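Local coordinates for protein putative polyketide synthase (Brevibacillus brevis, PDB 6HP2) that transfers methyl groups from S-adenosylmethionine to oxygen, as the O-methyltransferase domain of a trans-AT polyketide synthase probably involved in making the antibiotic bacillaene, at residues E51-G56 with I245-H250; W224-A229 with K301-N306; L233-I238 with A307-K312. One frame throughout, in Å; residues are numbered along the deposited sequence.

Contact 1 of 3, residues E51-G56 with I245-H250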
loop_
_atom_site.group_PDB
_atom_site.type_symbol
_atom_site.label_atom_id
_atom_site.label_comp_id
_atom_site.label_asym_id
_atom_site.label_seq_id
_atom_site.Cartn_x
_atom_site.Cartn_y
_atom_site.Cartn_z
ATOM N N GLU A 51 -4.866 -13.335 -10.574
ATOM C CA GLU A 51 -6.069 -14.165 -10.353
ATOM C C GLU A 51 -5.724 -15.644 -10.329
ATOM O O GLU A 51 -6.358 -16.436 -9.602
ATOM C CB GLU A 51 -7.109 -13.893 -11.432
ATOM C CG GLU A 51 -7.690 -12.464 -11.391
ATOM C CD GLU A 51 -8.822 -12.257 -12.398
ATOM O OE1 GLU A 51 -9.207 -13.229 -13.090
ATOM O OE2 GLU A 51 -9.323 -11.118 -12.495
ATOM N N ARG A 52 -4.672 -16.025 -11.046
ATOM C CA ARG A 52 -4.210 -17.400 -11.105
ATOM C C ARG A 52 -2.706 -17.399 -11.290
ATOM O O ARG A 52 -2.117 -16.417 -11.748
ATOM C CB ARG A 52 -4.861 -18.165 -12.268
ATOM C CG ARG A 52 -4.521 -17.613 -13.630
ATOM C CD ARG A 52 -5.669 -17.738 -14.622
ATOM N NE ARG A 52 -6.752 -16.781 -14.383
ATOM C CZ ARG A 52 -6.777 -15.535 -14.851
ATOM N NH1 ARG A 52 -5.771 -15.069 -15.568
ATOM N NH2 ARG A 52 -7.809 -14.749 -14.591
ATOM N N LYS A 53 -2.091 -18.523 -10.956
ATOM C CA LYS A 53 -0.683 -18.732 -11.293
ATOM C C LYS A 53 -0.499 -18.830 -12.799
ATOM O O LYS A 53 -1.293 -19.469 -13.498
ATOM C CB LYS A 53 -0.152 -19.993 -10.614
ATOM C CG LYS A 53 -0.191 -19.883 -9.096
ATOM C CD LYS A 53 0.219 -21.191 -8.432
ATOM C CE LYS A 53 0.255 -21.041 -6.920
ATOM N NZ LYS A 53 -1.068 -20.613 -6.355
ATOM N N ILE A 54 0.540 -18.180 -13.308
ATOM C CA ILE A 54 0.904 -18.297 -14.722
ATOM C C ILE A 54 2.129 -19.191 -14.801
ATOM O O ILE A 54 3.217 -18.781 -14.356
ATOM C CB ILE A 54 1.168 -16.928 -15.360
ATOM C CG1 ILE A 54 -0.091 -16.060 -15.221
ATOM C CG2 ILE A 54 1.550 -17.085 -16.833
ATOM C CD1 ILE A 54 0.121 -14.634 -15.635
ATOM N N PRO A 55 2.016 -20.416 -15.335
ATOM C CA PRO A 55 3.194 -21.283 -15.406
ATOM C C PRO A 55 4.266 -20.680 -16.299
ATOM O O PRO A 55 3.987 -20.153 -17.386
ATOM C CB PRO A 55 2.646 -22.602 -15.967
ATOM C CG PRO A 55 1.342 -22.231 -16.640
ATOM C CD PRO A 55 0.794 -21.079 -15.852
ATOM N N GLY A 56 5.511 -20.747 -15.818
ATOM C CA GLY A 56 6.638 -20.166 -16.510
ATOM C C GLY A 56 6.893 -18.704 -16.192
ATOM O O GLY A 56 8.027 -18.237 -16.334
ATOM N N ILE A 245 -1.791 -12.601 -4.274
ATOM C CA ILE A 245 -0.404 -12.158 -4.193
ATOM C C ILE A 245 0.501 -13.362 -4.296
ATOM O O ILE A 245 1.454 -13.373 -5.074
ATOM C CB ILE A 245 -0.107 -11.455 -2.873
ATOM C CG1 ILE A 245 -0.974 -10.220 -2.756
ATOM C CG2 ILE A 245 1.366 -11.080 -2.794
ATOM C CD1 ILE A 245 -0.705 -9.177 -3.812
ATOM N N ALA A 246 0.205 -14.383 -3.502
ATOM C CA ALA A 246 0.995 -15.609 -3.573
ATOM C C ALA A 246 0.978 -16.189 -4.993
ATOM O O ALA A 246 1.976 -16.761 -5.435
ATOM C CB ALA A 246 0.463 -16.654 -2.556
ATOM N N ASN A 247 -0.133 -16.057 -5.727
ATOM C CA ASN A 247 -0.132 -16.528 -7.119
ATOM C C ASN A 247 0.918 -15.784 -7.956
ATOM O O ASN A 247 1.632 -16.386 -8.757
ATOM C CB ASN A 247 -1.469 -16.322 -7.797
ATOM C CG ASN A 247 -2.550 -17.214 -7.265
ATOM O OD1 ASN A 247 -2.274 -18.258 -6.725
ATOM N ND2 ASN A 247 -3.794 -16.815 -7.465
ATOM N N ALA A 248 0.993 -14.465 -7.796
ATOM C CA ALA A 248 1.942 -13.635 -8.534
ATOM C C ALA A 248 3.379 -13.957 -8.135
ATOM O O ALA A 248 4.309 -13.826 -8.942
ATOM C CB ALA A 248 1.635 -12.167 -8.249
ATOM N N LEU A 249 3.595 -14.278 -6.874
ATOM C CA LEU A 249 4.939 -14.524 -6.370
ATOM C C LEU A 249 5.341 -15.979 -6.457
ATOM O O LEU A 249 6.457 -16.316 -6.025
ATOM C CB LEU A 249 5.061 -14.063 -4.924
ATOM C CG LEU A 249 4.856 -12.569 -4.719
ATOM C CD1 LEU A 249 5.088 -12.184 -3.262
ATOM C CD2 LEU A 249 5.808 -11.789 -5.603
ATOM N N HIS A 250 4.510 -16.832 -7.053
ATOM C CA HIS A 250 4.896 -18.241 -7.275
ATOM C C HIS A 250 6.042 -18.279 -8.286
ATOM O O HIS A 250 5.854 -17.951 -9.461
ATOM C CB HIS A 250 3.711 -19.061 -7.774
ATOM C CG HIS A 250 3.968 -20.532 -7.791
ATOM N ND1 HIS A 250 4.124 -21.258 -8.954
ATOM C CD2 HIS A 250 4.103 -21.413 -6.776
ATOM C CE1 HIS A 250 4.321 -22.527 -8.650
ATOM N NE2 HIS A 250 4.316 -22.644 -7.335
HETATM O O HOH W 1 2.226 -16.933 -11.468
#

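Contact 2 of 3, residues W224-A229 with K301-N306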
loop_
_atom_site.group_PDB
_atom_site.type_symbol
_atom_site.label_atom_id
_atom_site.label_comp_id
_atom_site.label_asym_id
_atom_site.label_seq_id
_atom_site.Cartn_x
_atom_site.Cartn_y
_atom_site.Cartn_z
ATOM N N TRP A 224 -3.617 -5.020 15.632
ATOM C CA TRP A 224 -4.203 -4.086 14.680
ATOM C C TRP A 224 -5.521 -3.530 15.183
ATOM O O TRP A 224 -5.785 -2.324 15.085
ATOM C CB TRP A 224 -4.424 -4.797 13.335
ATOM C CG TRP A 224 -3.295 -4.697 12.386
ATOM C CD1 TRP A 224 -2.508 -5.699 11.938
ATOM C CD2 TRP A 224 -2.928 -3.536 11.629
ATOM N NE1 TRP A 224 -1.638 -5.231 10.979
ATOM C CE2 TRP A 224 -1.870 -3.902 10.780
ATOM C CE3 TRP A 224 -3.385 -2.213 11.617
ATOM C CZ2 TRP A 224 -1.218 -2.994 9.930
ATOM C CZ3 TRP A 224 -2.735 -1.300 10.747
ATOM C CH2 TRP A 224 -1.685 -1.713 9.917
ATOM N N ILE A 225 -6.338 -4.394 15.778
ATOM C CA ILE A 225 -7.596 -3.973 16.369
ATOM C C ILE A 225 -7.369 -2.852 17.372
ATOM O O ILE A 225 -8.048 -1.809 17.355
ATOM C CB ILE A 225 -8.275 -5.185 17.030
ATOM C CG1 ILE A 225 -8.760 -6.154 15.951
ATOM C CG2 ILE A 225 -9.405 -4.718 18.041
ATOM C CD1 ILE A 225 -9.256 -7.512 16.556
ATOM N N GLU A 226 -6.448 -3.079 18.291
ATOM C CA GLU A 226 -6.163 -2.137 19.369
ATOM C C GLU A 226 -5.387 -0.903 18.913
ATOM O O GLU A 226 -5.628 0.205 19.427
ATOM C CB GLU A 226 -5.411 -2.874 20.467
ATOM C CG GLU A 226 -6.296 -3.927 21.162
ATOM C CD GLU A 226 -5.508 -4.870 22.098
ATOM O OE1 GLU A 226 -4.278 -4.705 22.303
ATOM O OE2 GLU A 226 -6.133 -5.829 22.565
ATOM N N LEU A 227 -4.456 -1.083 17.983
ATOM C CA LEU A 227 -3.694 0.041 17.463
ATOM C C LEU A 227 -4.627 1.038 16.779
ATOM O O LEU A 227 -4.564 2.245 17.022
ATOM C CB LEU A 227 -2.640 -0.452 16.477
ATOM C CG LEU A 227 -1.856 0.603 15.680
ATOM C CD1 LEU A 227 -1.037 1.445 16.652
ATOM C CD2 LEU A 227 -0.961 -0.065 14.642
ATOM N N LEU A 228 -5.505 0.541 15.916
ATOM C CA LEU A 228 -6.454 1.414 15.240
ATOM C C LEU A 228 -7.421 2.035 16.233
ATOM O O LEU A 228 -7.581 3.249 16.239
ATOM C CB LEU A 228 -7.221 0.658 14.161
ATOM C CG LEU A 228 -6.374 0.086 13.060
ATOM C CD1 LEU A 228 -7.261 -0.695 12.085
ATOM C CD2 LEU A 228 -5.612 1.161 12.288
ATOM N N ALA A 229 -8.063 1.211 17.091
ATOM C CA ALA A 229 -9.022 1.718 18.063
ATOM C C ALA A 229 -8.371 2.776 18.955
ATOM O O ALA A 229 -8.989 3.785 19.290
ATOM C CB ALA A 229 -9.568 0.575 18.967
ATOM N N LYS A 301 -15.903 -0.127 21.922
ATOM C CA LYS A 301 -16.767 -0.329 20.767
ATOM C C LYS A 301 -15.982 -0.252 19.470
ATOM O O LYS A 301 -16.288 -0.960 18.491
ATOM C CB LYS A 301 -17.887 0.715 20.767
ATOM C CG LYS A 301 -19.028 0.416 21.776
ATOM C CD LYS A 301 -19.789 -0.846 21.384
ATOM C CE LYS A 301 -21.108 -0.963 22.114
ATOM N NZ LYS A 301 -20.922 -1.045 23.586
ATOM N N ARG A 302 -14.957 0.589 19.433
ATOM C CA ARG A 302 -14.071 0.565 18.277
ATOM C C ARG A 302 -13.381 -0.784 18.144
ATOM O O ARG A 302 -13.231 -1.308 17.021
ATOM C CB ARG A 302 -13.055 1.693 18.367
ATOM C CG ARG A 302 -13.702 3.095 18.277
ATOM C CD ARG A 302 -12.704 4.207 17.972
ATOM N NE ARG A 302 -11.753 4.463 19.029
ATOM C CZ ARG A 302 -11.872 5.431 19.930
ATOM N NH1 ARG A 302 -12.910 6.261 19.903
ATOM N NH2 ARG A 302 -10.947 5.584 20.857
ATOM N N CYS A 303 -12.952 -1.362 19.272
ATOM C CA CYS A 303 -12.314 -2.687 19.237
ATOM C C CYS A 303 -13.274 -3.748 18.739
ATOM O O CYS A 303 -12.918 -4.577 17.901
ATOM C CB CYS A 303 -11.807 -3.080 20.631
ATOM S SG CYS A 303 -10.313 -2.184 21.047
ATOM N N GLU A 304 -14.512 -3.721 19.230
ATOM C CA GLU A 304 -15.477 -4.732 18.836
ATOM C C GLU A 304 -15.818 -4.592 17.370
ATOM O O GLU A 304 -15.950 -5.597 16.658
ATOM C CB GLU A 304 -16.748 -4.624 19.716
ATOM C CG GLU A 304 -16.409 -4.916 21.166
ATOM C CD GLU A 304 -17.611 -4.788 22.088
ATOM O OE1 GLU A 304 -17.570 -5.405 23.178
ATOM O OE2 GLU A 304 -18.579 -4.075 21.707
ATOM N N TRP A 305 -15.906 -3.352 16.877
ATOM C CA TRP A 305 -16.150 -3.173 15.450
ATOM C C TRP A 305 -14.993 -3.731 14.628
ATOM O O TRP A 305 -15.179 -4.475 13.649
ATOM C CB TRP A 305 -16.333 -1.695 15.163
ATOM C CG TRP A 305 -16.697 -1.408 13.756
ATOM C CD1 TRP A 305 -15.863 -1.198 12.717
ATOM C CD2 TRP A 305 -18.037 -1.375 13.224
ATOM N NE1 TRP A 305 -16.593 -0.982 11.577
ATOM C CE2 TRP A 305 -17.931 -1.098 11.858
ATOM C CE3 TRP A 305 -19.314 -1.560 13.781
ATOM C CZ2 TRP A 305 -19.056 -0.986 11.023
ATOM C CZ3 TRP A 305 -20.428 -1.444 12.955
ATOM C CH2 TRP A 305 -20.289 -1.161 11.595
ATOM N N ASN A 306 -13.775 -3.374 15.002
ATOM C CA ASN A 306 -12.624 -3.833 14.221
ATOM C C ASN A 306 -12.491 -5.350 14.253
ATOM O O ASN A 306 -12.146 -5.970 13.234
ATOM C CB ASN A 306 -11.380 -3.142 14.735
ATOM C CG ASN A 306 -11.368 -1.641 14.399
ATOM O OD1 ASN A 306 -12.092 -1.165 13.510
ATOM N ND2 ASN A 306 -10.558 -0.892 15.128
#

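Contact 3 of 3, residues L233-I238 with A307-K312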
loop_
_atom_site.group_PDB
_atom_site.type_symbol
_atom_site.label_atom_id
_atom_site.label_comp_id
_atom_site.label_asym_id
_atom_site.label_seq_id
_atom_site.Cartn_x
_atom_site.Cartn_y
_atom_site.Cartn_z
ATOM N N LEU A 233 -9.637 5.038 15.096
ATOM C CA LEU A 233 -9.943 4.530 13.773
ATOM C C LEU A 233 -10.714 3.222 13.818
ATOM O O LEU A 233 -10.462 2.352 14.653
ATOM C CB LEU A 233 -8.638 4.350 12.983
ATOM C CG LEU A 233 -7.870 5.619 12.727
ATOM C CD1 LEU A 233 -6.411 5.331 12.192
ATOM C CD2 LEU A 233 -8.564 6.537 11.723
ATOM N N VAL A 234 -11.586 3.037 12.847
ATOM C CA VAL A 234 -12.284 1.789 12.666
ATOM C C VAL A 234 -12.197 1.372 11.231
ATOM O O VAL A 234 -12.072 2.199 10.329
ATOM C CB VAL A 234 -13.777 1.902 13.112
ATOM C CG1 VAL A 234 -13.790 2.146 14.591
ATOM C CG2 VAL A 234 -14.455 3.032 12.373
ATOM N N ILE A 235 -12.331 0.073 11.049
ATOM C CA ILE A 235 -12.280 -0.559 9.752
ATOM C C ILE A 235 -13.636 -0.457 9.097
ATOM O O ILE A 235 -14.596 -1.064 9.563
ATOM C CB ILE A 235 -11.836 -2.013 9.872
ATOM C CG1 ILE A 235 -10.428 -2.077 10.424
ATOM C CG2 ILE A 235 -12.004 -2.690 8.508
ATOM C CD1 ILE A 235 -10.058 -3.510 10.951
ATOM N N ASP A 236 -13.694 0.245 7.960
ATOM C CA ASP A 236 -14.919 0.260 7.184
ATOM C C ASP A 236 -14.973 -0.949 6.257
ATOM O O ASP A 236 -16.053 -1.526 6.027
ATOM C CB ASP A 236 -15.012 1.584 6.392
ATOM C CG ASP A 236 -16.371 1.748 5.709
ATOM O OD1 ASP A 236 -17.393 1.655 6.414
ATOM O OD2 ASP A 236 -16.397 1.937 4.490
ATOM N N GLU A 237 -13.814 -1.329 5.715
ATOM C CA GLU A 237 -13.685 -2.430 4.789
ATOM C C GLU A 237 -12.279 -2.984 4.898
ATOM O O GLU A 237 -11.300 -2.226 5.036
ATOM C CB GLU A 237 -13.977 -1.961 3.357
ATOM C CG GLU A 237 -14.136 -3.090 2.365
ATOM C CD GLU A 237 -14.755 -2.648 1.032
ATOM O OE1 GLU A 237 -15.186 -1.496 0.934
ATOM O OE2 GLU A 237 -14.808 -3.454 0.086
ATOM N N ILE A 238 -12.181 -4.307 4.936
ATOM C CA ILE A 238 -10.881 -5.003 4.942
ATOM C C ILE A 238 -10.974 -6.106 3.898
ATOM O O ILE A 238 -11.932 -6.887 3.891
ATOM C CB ILE A 238 -10.500 -5.546 6.334
ATOM C CG1 ILE A 238 -9.198 -6.350 6.339
ATOM C CG2 ILE A 238 -11.672 -6.433 6.915
ATOM C CD1 ILE A 238 -7.977 -5.515 6.326
ATOM N N ALA A 307 -12.776 -5.971 15.414
ATOM C CA ALA A 307 -12.639 -7.410 15.517
ATOM C C ALA A 307 -13.635 -8.101 14.601
ATOM O O ALA A 307 -13.320 -9.126 13.996
ATOM C CB ALA A 307 -12.862 -7.852 16.962
ATOM N N SER A 308 -14.854 -7.562 14.512
ATOM C CA SER A 308 -15.883 -8.124 13.643
ATOM C C SER A 308 -15.482 -8.028 12.170
ATOM O O SER A 308 -15.691 -8.960 11.378
ATOM C CB SER A 308 -17.217 -7.372 13.892
ATOM O OG SER A 308 -18.211 -7.782 12.987
ATOM N N LYS A 309 -14.962 -6.879 11.760
ATOM C CA LYS A 309 -14.501 -6.764 10.390
ATOM C C LYS A 309 -13.377 -7.755 10.093
ATOM O O LYS A 309 -13.331 -8.347 9.007
ATOM C CB LYS A 309 -14.009 -5.330 10.138
ATOM C CG LYS A 309 -15.175 -4.306 10.204
ATOM C CD LYS A 309 -16.002 -4.408 8.928
ATOM C CE LYS A 309 -17.180 -3.434 8.979
ATOM N NZ LYS A 309 -17.797 -3.325 7.634
ATOM N N LEU A 310 -12.428 -7.898 11.014
ATOM C CA LEU A 310 -11.294 -8.786 10.751
ATOM C C LEU A 310 -11.667 -10.270 10.811
ATOM O O LEU A 310 -10.914 -11.103 10.281
ATOM C CB LEU A 310 -10.181 -8.486 11.728
ATOM C CG LEU A 310 -9.418 -7.180 11.443
ATOM C CD1 LEU A 310 -8.563 -6.712 12.542
ATOM C CD2 LEU A 310 -8.562 -7.303 10.218
ATOM N N SER A 311 -12.836 -10.615 11.371
ATOM C CA SER A 311 -13.269 -12.002 11.416
ATOM C C SER A 311 -13.871 -12.434 10.090
ATOM O O SER A 311 -14.092 -13.625 9.886
ATOM C CB SER A 311 -14.280 -12.227 12.560
ATOM O OG SER A 311 -15.555 -11.672 12.230
ATOM N N LYS A 312 -14.082 -11.516 9.150
ATOM C CA LYS A 312 -14.701 -11.872 7.859
ATOM C C LYS A 312 -14.153 -10.936 6.784
ATOM O O LYS A 312 -14.836 -10.148 6.146
ATOM C CB LYS A 312 -16.224 -11.823 7.953
ATOM C CG LYS A 312 -16.788 -10.547 8.487
ATOM C CD LYS A 312 -18.301 -10.696 8.678
ATOM C CE LYS A 312 -18.990 -9.349 8.785
ATOM N NZ LYS A 312 -18.565 -8.595 9.992
HETATM O O HOH W 2 -19.145 -0.776 7.292
#

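Contact 1 of 3, residues E51-G56 with I245-H250
The ammonium NZ of Lys53 donates to the side-chain carbonyl OD1 of Asn247 over 2.7 Å, the shortest polar link between the loop 51-56 and the end of helix 242-249. The donor lies nearly in line with the C=O bond, at a C=O...N angle of 158°, and is tilted by 16° from the amide plane. The lysine chain is extended as far as CE and bends at its last torsion (chi4 58°), which sets NZ beside the amide. On the way its methylenes cross the His250 side chain at about a right angle: CD sits over one ring face in a CH-pi contact, 4.0 Å from the ring centroid and displaced toward the rim, while CE approaches CG of His250 at 3.8 Å. The other end of the Asn247 amide is used as well, since ND2 donates to the backbone O of Phe50, just before the loop segment. A water joins the backbones, accepting from Ile54 N at 2.8 Å and donating to Asn247 O at the same length. Asn247 thus meets the loop through both ends of its amide, and by way of the water through its main-chain carbonyl. The amide oxygen would be polarised by the lysine charge, and the proximity of that charge could disfavour protonation of His250 at this exposed surface.

Contact 2 of 3, residues W224-A229 with K301-N306
With CG anti to its carbonyl carbon (chi1 -65°) and a bend at chi3 (-67°), the Arg302 chain swings its NE onto the backbone O of Ala229. Asn306, one turn further along the same helix, has CG likewise anti to its carbonyl carbon, which directs its amide toward helix 221-230. Arg302 NE lies 2.9 Å from Ala229 O, in the carbonyl plane and on a lone pair; NH2 adds a weak bond to that oxygen at 3.1 Å, so one carbonyl receives two donors of the guanidinium edge. NH1 is held separately by Ala294 O. Asn306 ND2 makes a long, weak bond of 3.5 Å to Ile225 O and a hydrogen bond to Leu233 O, while its OD1 accepts from Ile235 N. Between these polar ends, Ala229 CB lies 3.5 Å from Cys303 SG and 3.7 Å from Arg302 CB, and Ile225 CG2 packs on Cys303 CB at 3.9 Å. The small Ala229 and Cys303 sit where the axes approach to 8.7 Å, at 136° between their directions. Helix 221-230 leads into strand 233-240 of the class I methyltransferase fold; helix 299-310 follows 284-293, its hallmark antiparallel strand, and so lies C-terminal to the seven-stranded core.

Contact 3 of 3, residues L233-I238 with A307-K312
A mixed apolar and polar contact packs the C-terminal turn of helix 299-310 against strand 233-240, which lies between 284-293 and the outermost strand 314-315. Ile235 and Ile238 both turn their side chains toward the helix. Ile235 slides past Lys309 in the opposite direction, its CG2 3.7 Å from Lys309 CB, and its CD1 meets Leu310 CG at 3.8 Å, the two side chains crossing at about a right angle. Ile238 completes the apolar patch: its CG1 lies 4.0 Å from Leu310 CD2, and its CG2, set between backbone N and carbonyl carbon, comes 3.3 Å from Lys309 O. The lysine chain bends at chi2 (-76°), which lays CD against Ile235 O at 3.7 Å; beyond it the chain is extended, and NZ donates to Asp236 O at 3.0 Å from above the carbonyl plane, 44° out of it. A water accepts from NZ at 2.9 Å and donates to Asp236 OD1, linking the lysine to the acid. On the neighbouring antiparallel strand 284-293, Lys290 pairs with both Asp236 and Glu237. This is a classic beta bulge in the class I (Rossmann-like) methyltransferase sheet, which the helix covers.

Contacts 2 and 3 form one continuous region, their centres 8 Å apart, because both draw on helix 299-310 while helix 221-230 leads directly into strand 233-240. They touch through Trp305 NE1 and Ile235 O, 2.8 Å apart in a probable hydrogen bond, and through Ile225 CG1, which packs on Leu310 CD1 at 3.5 Å. Contact 1 stands apart at the surface, its centre about 33 Å from that of contact 2 and 27 Å from that of contact 3, although its helix 242-249 follows strand 233-240 in sequence. All three lie away from the residues that bind S-adenosylhomocysteine, among them Gly105 and Asp154.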